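Local coordinates for protein transcription regulator (Lactobacillus plantarum WCFS1, PDB 3CLK) that probably regulates transcription as a dimeric, DNA-binding regulator of the LacI/GalR type, its periplasmic-binding-protein-like domain probably sensing a small effector, at residues B[116-128]-B[269-281]. Residues are numbered along the deposited sequence; the frame is centred on the assembly and turned at random.
Sequences ATNLLINEGHRQI and PVNPVIRKSTARL
P272, on edge strand 271-273, meets L119 of helix 109-121. Its CB lies 3.9 Å from L119 CD1. L119 reaches it with CG anti to the backbone N (chi1 -168°). I274 CD1 touches the same methyl. The CB of T278 is directed at segment 116-128. T278 CG2 lies 4.2 Å from L120 CD2. H125 NE2 donates to A279 O at 2.9 Å, and the oxygen sits 17° out of the ring plane. H125 ND1 is hydrogen-bonded to T187 OG1, so both ring nitrogens are held. R280 lays its guanidinium over the E123 backbone. Its NH1 donates to N122 O at 2.8 Å, on a lone pair but tilted from the guanidinium plane. A water joins N122 O to R280 NH2. E123 OE2 is 4.4 Å from R280 NH1: opposite charges, but no N-H aims at the oxygen. L281 N donates to E123 O at 3.0 Å. L281 CB lies over one face of the H125 ring, a CH-pi contact. With an alanine at H125, A279 O would probably lose its donor, T187 OG1 its partner, and a gap would open under L281. G124, at positive phi, closes the helix in a Schellman motif. The chemistry thus shifts from apolar packing to hydrogen bonds: main-chain N122 O and E123 O accept from the last modelled residues while H125 donates to them, holding these against the helix end and the following turn.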
loop_
_atom_site.group_PDB
_atom_site.type_symbol
_atom_site.label_atom_id
_atom_site.label_comp_id
_atom_site.label_asym_id
_atom_site.label_seq_id
_atom_site.Cartn_x
_atom_site.Cartn_y
_atom_site.Cartn_z
ATOM N N ALA B 116 19.137 -4.156 12.931
ATOM C CA ALA B 116 18.119 -5.204 12.988
ATOM C C ALA B 116 18.668 -6.446 13.685
ATOM O O ALA B 116 18.016 -7.041 14.552
ATOM C CB ALA B 116 17.661 -5.563 11.562
ATOM N N THR B 117 19.877 -6.825 13.295
ATOM C CA THR B 117 20.527 -8.000 13.846
ATOM C C THR B 117 20.930 -7.823 15.307
ATOM O O THR B 117 20.712 -8.719 16.125
ATOM C CB THR B 117 21.757 -8.372 13.000
ATOM O OG1 THR B 117 21.369 -8.464 11.622
ATOM C CG2 THR B 117 22.324 -9.708 13.448
ATOM N N ASN B 118 21.514 -6.677 15.640
ATOM C CA ASN B 118 21.918 -6.428 17.021
ATOM C C ASN B 118 20.713 -6.383 17.949
ATOM O O ASN B 118 20.817 -6.737 19.125
ATOM C CB ASN B 118 22.711 -5.122 17.129
ATOM C CG ASN B 118 24.179 -5.312 16.799
ATOM O OD1 ASN B 118 24.901 -4.349 16.525
ATOM N ND2 ASN B 118 24.633 -6.561 16.836
ATOM N N LEU B 119 19.570 -5.946 17.427
ATOM C CA LEU B 119 18.358 -5.882 18.235
ATOM C C LEU B 119 18.059 -7.280 18.790
ATOM O O LEU B 119 17.696 -7.430 19.964
ATOM C CB LEU B 119 17.183 -5.367 17.390
ATOM C CG LEU B 119 15.892 -4.966 18.121
ATOM C CD1 LEU B 119 15.020 -4.116 17.206
ATOM C CD2 LEU B 119 15.144 -6.217 18.585
ATOM N N LEU B 120 18.216 -8.303 17.952
ATOM C CA LEU B 120 17.974 -9.680 18.385
ATOM C C LEU B 120 19.133 -10.170 19.259
ATOM O O LEU B 120 18.915 -10.825 20.280
ATOM C CB LEU B 120 17.801 -10.608 17.169
ATOM C CG LEU B 120 16.550 -10.373 16.307
ATOM C CD1 LEU B 120 16.604 -11.222 15.037
ATOM C CD2 LEU B 120 15.315 -10.717 17.113
ATOM N N ILE B 121 20.363 -9.847 18.864
ATOM C CA ILE B 121 21.530 -10.260 19.635
ATOM C C ILE B 121 21.439 -9.720 21.060
ATOM O O ILE B 121 21.730 -10.434 22.021
ATOM C CB ILE B 121 22.846 -9.761 18.991
ATOM C CG1 ILE B 121 23.110 -10.515 17.683
ATOM C CG2 ILE B 121 24.008 -9.977 19.955
ATOM C CD1 ILE B 121 24.228 -9.903 16.829
ATOM N N ASN B 122 21.039 -8.459 21.200
ATOM C CA ASN B 122 20.918 -7.863 22.527
ATOM C C ASN B 122 19.769 -8.467 23.336
ATOM O O ASN B 122 19.698 -8.298 24.563
ATOM C CB ASN B 122 20.762 -6.348 22.406
ATOM C CG ASN B 122 22.026 -5.683 21.879
ATOM O OD1 ASN B 122 23.125 -6.213 22.041
ATOM N ND2 ASN B 122 21.878 -4.518 21.266
ATOM N N GLU B 123 18.867 -9.169 22.651
ATOM C CA GLU B 123 17.750 -9.830 23.319
ATOM C C GLU B 123 18.140 -11.275 23.632
ATOM O O GLU B 123 17.313 -12.071 24.070
ATOM C CB GLU B 123 16.489 -9.799 22.445
ATOM C CG GLU B 123 15.879 -8.404 22.301
ATOM C CD GLU B 123 14.643 -8.199 23.156
ATOM O OE1 GLU B 123 13.558 -8.688 22.767
ATOM O OE2 GLU B 123 14.754 -7.550 24.220
ATOM N N GLY B 124 19.402 -11.616 23.384
ATOM C CA GLY B 124 19.877 -12.954 23.694
ATOM C C GLY B 124 19.977 -13.978 22.576
ATOM O O GLY B 124 20.486 -15.076 22.800
ATOM N N HIS B 125 19.508 -13.630 21.379
ATOM C CA HIS B 125 19.543 -14.548 20.236
ATOM C C HIS B 125 20.929 -14.659 19.599
ATOM O O HIS B 125 21.667 -13.687 19.541
ATOM C CB HIS B 125 18.547 -14.080 19.162
ATOM C CG HIS B 125 17.122 -14.061 19.627
ATOM N ND1 HIS B 125 16.322 -15.185 19.621
ATOM C CD2 HIS B 125 16.376 -13.073 20.177
ATOM C CE1 HIS B 125 15.148 -14.889 20.150
ATOM N NE2 HIS B 125 15.154 -13.613 20.497
ATOM N N ARG B 126 21.258 -15.847 19.104
ATOM C CA ARG B 126 22.541 -16.078 18.438
ATOM C C ARG B 126 22.342 -16.846 17.133
ATOM O O ARG B 126 23.181 -16.785 16.239
ATOM C CB ARG B 126 23.506 -16.832 19.360
ATOM C CG ARG B 126 24.058 -15.975 20.497
ATOM C CD ARG B 126 25.109 -16.737 21.303
ATOM N NE ARG B 126 26.296 -17.068 20.514
ATOM C CZ ARG B 126 27.221 -16.192 20.133
ATOM N NH1 ARG B 126 27.112 -14.913 20.465
ATOM N NH2 ARG B 126 28.263 -16.601 19.419
ATOM N N GLN B 127 21.234 -17.576 17.037
ATOM C CA GLN B 127 20.905 -18.325 15.831
ATOM C C GLN B 127 19.883 -17.452 15.109
ATOM O O GLN B 127 18.671 -17.657 15.194
ATOM C CB GLN B 127 20.326 -19.691 16.202
ATOM C CG GLN B 127 21.315 -20.522 17.025
ATOM C CD GLN B 127 20.940 -21.981 17.103
ATOM O OE1 GLN B 127 20.016 -22.365 17.826
ATOM N NE2 GLN B 127 21.652 -22.809 16.346
ATOM N N ILE B 128 20.418 -16.464 14.401
ATOM C CA ILE B 128 19.635 -15.456 13.700
ATOM C C ILE B 128 19.686 -15.587 12.181
ATOM O O ILE B 128 20.765 -15.578 11.588
ATOM C CB ILE B 128 20.168 -14.065 14.090
ATOM C CG1 ILE B 128 20.205 -13.941 15.616
ATOM C CG2 ILE B 128 19.326 -12.971 13.453
ATOM C CD1 ILE B 128 20.768 -12.612 16.120
ATOM N N PRO B 269 18.788 8.808 9.233
ATOM C CA PRO B 269 18.830 7.838 10.332
ATOM C C PRO B 269 17.568 6.971 10.419
ATOM O O PRO B 269 16.479 7.404 10.037
ATOM C CB PRO B 269 19.000 8.726 11.570
ATOM C CG PRO B 269 19.701 9.946 11.031
ATOM C CD PRO B 269 18.970 10.183 9.734
ATOM N N VAL B 270 17.733 5.739 10.887
ATOM C CA VAL B 270 16.609 4.829 11.082
ATOM C C VAL B 270 16.501 4.599 12.587
ATOM O O VAL B 270 17.458 4.838 13.329
ATOM C CB VAL B 270 16.814 3.450 10.406
ATOM C CG1 VAL B 270 16.940 3.613 8.899
ATOM C CG2 VAL B 270 18.019 2.751 11.003
ATOM N N ASN B 271 15.344 4.132 13.038
ATOM C CA ASN B 271 15.143 3.896 14.462
ATOM C C ASN B 271 14.313 2.656 14.730
ATOM O O ASN B 271 13.282 2.439 14.096
ATOM C CB ASN B 271 14.442 5.091 15.103
ATOM C CG ASN B 271 15.188 6.383 14.888
ATOM O OD1 ASN B 271 15.217 6.918 13.778
ATOM N ND2 ASN B 271 15.809 6.889 15.945
ATOM N N PRO B 272 14.754 1.822 15.678
ATOM C CA PRO B 272 13.988 0.617 15.986
ATOM C C PRO B 272 12.707 0.975 16.732
ATOM O O PRO B 272 12.704 1.853 17.600
ATOM C CB PRO B 272 14.960 -0.201 16.834
ATOM C CG PRO B 272 15.771 0.855 17.526
ATOM C CD PRO B 272 16.032 1.838 16.410
ATOM N N VAL B 273 11.611 0.325 16.356
ATOM C CA VAL B 273 10.323 0.544 16.999
ATOM C C VAL B 273 9.877 -0.805 17.554
ATOM O O VAL B 273 9.500 -1.706 16.800
ATOM C CB VAL B 273 9.261 1.040 16.007
ATOM C CG1 VAL B 273 7.901 1.097 16.702
ATOM C CG2 VAL B 273 9.644 2.409 15.476
ATOM N N ILE B 274 9.929 -0.937 18.871
ATOM C CA ILE B 274 9.561 -2.181 19.523
ATOM C C ILE B 274 8.054 -2.378 19.563
ATOM O O ILE B 274 7.321 -1.517 20.038
ATOM C CB ILE B 274 10.093 -2.217 20.966
ATOM C CG1 ILE B 274 11.575 -1.832 20.982
ATOM C CG2 ILE B 274 9.892 -3.608 21.565
ATOM C CD1 ILE B 274 12.471 -2.719 20.116
ATOM N N ARG B 275 7.590 -3.507 19.039
ATOM C CA ARG B 275 6.168 -3.795 19.070
ATOM C C ARG B 275 5.937 -5.097 19.820
ATOM O O ARG B 275 6.241 -5.163 21.003
ATOM C CB ARG B 275 5.582 -3.817 17.657
ATOM C CG ARG B 275 5.666 -2.439 17.000
ATOM C CD ARG B 275 4.726 -2.242 15.824
ATOM N NE ARG B 275 4.853 -0.885 15.287
ATOM C CZ ARG B 275 5.898 -0.446 14.587
ATOM N NH1 ARG B 275 6.917 -1.257 14.320
ATOM N NH2 ARG B 275 5.937 0.814 14.174
ATOM N N LYS B 276 5.432 -6.139 19.170
ATOM C CA LYS B 276 5.181 -7.373 19.909
ATOM C C LYS B 276 5.695 -8.667 19.286
ATOM O O LYS B 276 5.310 -9.757 19.717
ATOM C CB LYS B 276 3.674 -7.496 20.160
ATOM C CG LYS B 276 3.127 -6.392 21.065
ATOM C CD LYS B 276 3.758 -6.472 22.454
ATOM C CE LYS B 276 3.287 -5.338 23.344
ATOM N NZ LYS B 276 1.803 -5.327 23.470
ATOM N N SER B 277 6.576 -8.556 18.299
ATOM C CA SER B 277 7.089 -9.735 17.614
ATOM C C SER B 277 8.467 -10.222 18.057
ATOM O O SER B 277 9.026 -11.124 17.433
ATOM C CB SER B 277 7.112 -9.476 16.105
ATOM O OG SER B 277 8.053 -8.461 15.798
ATOM N N THR B 278 9.018 -9.628 19.115
ATOM C CA THR B 278 10.327 -10.031 19.631
ATOM C C THR B 278 10.271 -10.253 21.137
ATOM O O THR B 278 9.477 -9.634 21.830
ATOM C CB THR B 278 11.437 -8.966 19.359
ATOM O OG1 THR B 278 11.080 -7.718 19.967
ATOM C CG2 THR B 278 11.633 -8.753 17.864
ATOM N N ALA B 279 11.114 -11.153 21.632
ATOM C CA ALA B 279 11.204 -11.449 23.062
ATOM C C ALA B 279 12.588 -12.019 23.337
ATOM O O ALA B 279 13.210 -12.601 22.441
ATOM C CB ALA B 279 10.131 -12.452 23.473
ATOM N N ARG B 280 13.087 -11.848 24.561
ATOM C CA ARG B 280 14.407 -12.383 24.882
ATOM C C ARG B 280 14.410 -13.895 24.676
ATOM O O ARG B 280 13.397 -14.554 24.885
ATOM C CB ARG B 280 14.803 -12.066 26.327
ATOM C CG ARG B 280 15.035 -10.593 26.609
ATOM C CD ARG B 280 15.880 -10.441 27.858
ATOM N NE ARG B 280 17.210 -11.003 27.643
ATOM C CZ ARG B 280 18.222 -10.337 27.096
ATOM N NH1 ARG B 280 18.059 -9.075 26.719
ATOM N NH2 ARG B 280 19.383 -10.940 26.896
ATOM N N LEU B 281 15.554 -14.436 24.269
ATOM C CA LEU B 281 15.680 -15.865 24.023
ATOM C C LEU B 281 15.282 -16.712 25.233
ATOM O O LEU B 281 14.399 -17.584 25.075
ATOM C CB LEU B 281 17.115 -16.195 23.610
ATOM C CG LEU B 281 17.375 -17.667 23.296
ATOM C CD1 LEU B 281 16.584 -18.074 22.063
ATOM C CD2 LEU B 281 18.863 -17.888 23.077
HETATM O O HOH W 1 21.678 -9.740 26.460
#